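Local atomic coordinates of protein translation factor SUI1 homolog (Pyrococcus horikoshii, PDB entry 5ZCY), a protein that probably acts as an archaeal translation initiation factor of the SUI1 family, with a likely role in mRNA binding. Residues 36-41 and 76-81. Sequence-based numbering, arbitrary orientation.
Sequences VKTIIE and GDHRDR
Strand 36-41 of the alpha+beta fold of the SUI1 family meets the loop that leaves its antiparallel neighbour, strand 71-75, and leads into helix 82-88. Just past strand 71-75, Gly76 N donates to Val36 O at 2.9 Å, on a carbonyl lone pair but bent at the hydrogen (141°). Beyond it the loop rises off the sheet, and the Thr38 hydroxyl links the strand to the loop. With OG1 anti to its own carbonyl carbon (chi1 -59°), this buried side chain reaches into the turn of the loop, and Thr38 OG1 gives its proton to Gly76 O at 2.7 Å, in the carbonyl plane. The same OG1 of Thr38 accepts the backbone N-H of His78 at 2.9 Å in a nearly straight bond, so one hydroxyl joins two peptide groups that flank Asp77. Alongside, Val36 CG2 packs against Asp77 CB at 3.9 Å. Asp77, its CG anti to the backbone N, closes an Asx turn: OD1 accepts Arg79 N at 3.1 Å. Arg79 returns side-on in a salt bridge, NE to Asp77 OD1 at 3.0 Å and NH2 to the syn lone pair of Asp77 OD2 at 2.8 Å, while its NH1 forms another with the C-terminal carboxylate of Glu99. An alanine at Asp77 would lose the Asx turn and both guanidinium bonds, and would probably loosen the approach to helix 82-88. A CB on Gly76 would be jammed against the preceding carbonyl oxygen and strike His78 NE2, which is bonded to Gln75 O. Donor and acceptor at once, the Thr38 hydroxyl satisfies loop backbone groups where the loop departs from strand 71-75.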
loop_
_atom_site.group_PDB
_atom_site.type_symbol
_atom_site.label_atom_id
_atom_site.label_comp_id
_atom_site.label_asym_id
_atom_site.label_seq_id
_atom_site.Cartn_x
_atom_site.Cartn_y
_atom_site.Cartn_z
ATOM N N VAL A 36 -14.238 -0.245 4.202
ATOM C CA VAL A 36 -12.897 -0.131 4.756
ATOM C C VAL A 36 -11.942 0.388 3.707
ATOM O O VAL A 36 -12.267 0.380 2.519
ATOM C CB VAL A 36 -12.349 -1.355 5.443
ATOM C CG1 VAL A 36 -13.310 -1.837 6.588
ATOM C CG2 VAL A 36 -12.125 -2.463 4.502
ATOM N N LYS A 37 -10.773 0.779 4.153
ATOM C CA LYS A 37 -9.696 1.256 3.292
ATOM C C LYS A 37 -8.403 0.568 3.699
ATOM O O LYS A 37 -8.169 0.284 4.869
ATOM C CB LYS A 37 -9.538 2.713 3.241
ATOM C CG LYS A 37 -9.354 3.373 4.524
ATOM C CD LYS A 37 -9.424 4.921 4.341
ATOM C CE LYS A 37 -9.046 5.686 5.563
ATOM N NZ LYS A 37 -9.220 7.170 5.242
ATOM N N THR A 38 -7.543 0.344 2.717
ATOM C CA THR A 38 -6.221 -0.243 2.909
ATOM C C THR A 38 -5.180 0.876 2.917
ATOM O O THR A 38 -5.184 1.692 1.961
ATOM C CB THR A 38 -5.889 -1.215 1.835
ATOM O OG1 THR A 38 -6.832 -2.260 1.784
ATOM C CG2 THR A 38 -4.502 -1.862 1.941
ATOM N N ILE A 39 -4.346 0.931 3.949
ATOM C CA ILE A 39 -3.317 1.918 4.078
ATOM C C ILE A 39 -2.002 1.227 3.861
ATOM O O ILE A 39 -1.727 0.153 4.384
ATOM C CB ILE A 39 -3.289 2.549 5.498
ATOM C CG1 ILE A 39 -4.683 2.997 5.947
ATOM C CG2 ILE A 39 -2.212 3.599 5.629
ATOM C CD1 ILE A 39 -5.288 4.005 5.024
ATOM N N ILE A 40 -1.181 1.874 2.990
ATOM C CA ILE A 40 0.256 1.396 2.796
ATOM C C ILE A 40 1.160 2.551 3.299
ATOM O O ILE A 40 1.117 3.684 2.738
ATOM C CB ILE A 40 0.548 1.108 1.307
ATOM C CG1 ILE A 40 -0.432 0.084 0.781
ATOM C CG2 ILE A 40 1.969 0.652 1.162
ATOM C CD1 ILE A 40 -0.544 0.170 -0.736
ATOM N N GLU A 41 1.900 2.219 4.321
ATOM C CA GLU A 41 2.793 3.209 4.976
ATOM C C GLU A 41 4.170 2.669 4.976
ATOM O O GLU A 41 4.447 1.491 4.950
ATOM C CB GLU A 41 2.316 3.406 6.457
ATOM C CG GLU A 41 2.733 4.528 7.336
ATOM C CD GLU A 41 1.869 4.314 8.613
ATOM O OE1 GLU A 41 0.853 4.925 8.709
ATOM O OE2 GLU A 41 2.170 3.369 9.418
ATOM N N GLY A 76 -11.327 -0.218 -0.105
ATOM C CA GLY A 76 -11.483 -1.642 0.120
ATOM C C GLY A 76 -10.356 -2.287 0.813
ATOM O O GLY A 76 -9.360 -1.602 1.051
ATOM N N ASP A 77 -10.468 -3.548 1.156
ATOM C CA ASP A 77 -9.443 -4.338 1.834
ATOM C C ASP A 77 -8.723 -5.158 0.773
ATOM O O ASP A 77 -9.326 -6.074 0.138
ATOM C CB ASP A 77 -10.081 -5.299 2.856
ATOM C CG ASP A 77 -9.117 -6.085 3.640
ATOM O OD1 ASP A 77 -7.941 -6.287 3.226
ATOM O OD2 ASP A 77 -9.536 -6.557 4.748
ATOM N N HIS A 78 -7.440 -4.766 0.484
ATOM C CA HIS A 78 -6.629 -5.441 -0.559
ATOM C C HIS A 78 -5.498 -6.144 -0.011
ATOM O O HIS A 78 -4.487 -6.401 -0.695
ATOM C CB HIS A 78 -6.281 -4.385 -1.675
ATOM C CG HIS A 78 -7.484 -3.792 -2.292
ATOM N ND1 HIS A 78 -8.333 -4.552 -3.005
ATOM C CD2 HIS A 78 -8.111 -2.569 -2.115
ATOM C CE1 HIS A 78 -9.398 -3.828 -3.343
ATOM N NE2 HIS A 78 -9.261 -2.631 -2.830
ATOM N N ARG A 79 -5.522 -6.518 1.289
ATOM C CA ARG A 79 -4.472 -7.274 1.902
ATOM C C ARG A 79 -4.260 -8.601 1.218
ATOM O O ARG A 79 -3.133 -9.115 1.291
ATOM C CB ARG A 79 -4.727 -7.448 3.397
ATOM C CG ARG A 79 -4.697 -6.136 4.173
ATOM C CD ARG A 79 -4.985 -6.371 5.622
ATOM N NE ARG A 79 -6.387 -6.735 5.803
ATOM C CZ ARG A 79 -6.861 -7.185 6.941
ATOM N NH1 ARG A 79 -6.113 -7.316 7.973
ATOM N NH2 ARG A 79 -8.146 -7.523 6.994
ATOM N N ASP A 80 -5.275 -9.158 0.583
ATOM C CA ASP A 80 -5.118 -10.479 -0.050
ATOM C C ASP A 80 -4.123 -10.417 -1.220
ATOM O O ASP A 80 -3.509 -11.475 -1.486
ATOM C CB ASP A 80 -6.462 -10.951 -0.559
ATOM C CG ASP A 80 -7.245 -9.940 -1.304
ATOM O OD1 ASP A 80 -6.895 -8.777 -1.523
ATOM O OD2 ASP A 80 -8.266 -10.320 -1.919
ATOM N N ARG A 81 -4.008 -9.293 -1.887
ATOM C CA ARG A 81 -3.256 -9.220 -3.121
ATOM C C ARG A 81 -2.069 -8.226 -2.976
ATOM O O ARG A 81 -1.270 -8.174 -3.927
ATOM C CB ARG A 81 -4.058 -8.742 -4.267
ATOM C CG ARG A 81 -5.148 -9.749 -4.627
ATOM C CD ARG A 81 -6.042 -9.234 -5.712
ATOM N NE ARG A 81 -5.312 -9.031 -6.963
ATOM C CZ ARG A 81 -5.778 -8.353 -8.033
ATOM N NH1 ARG A 81 -6.974 -7.779 -8.050
ATOM N NH2 ARG A 81 -4.985 -8.218 -9.069
#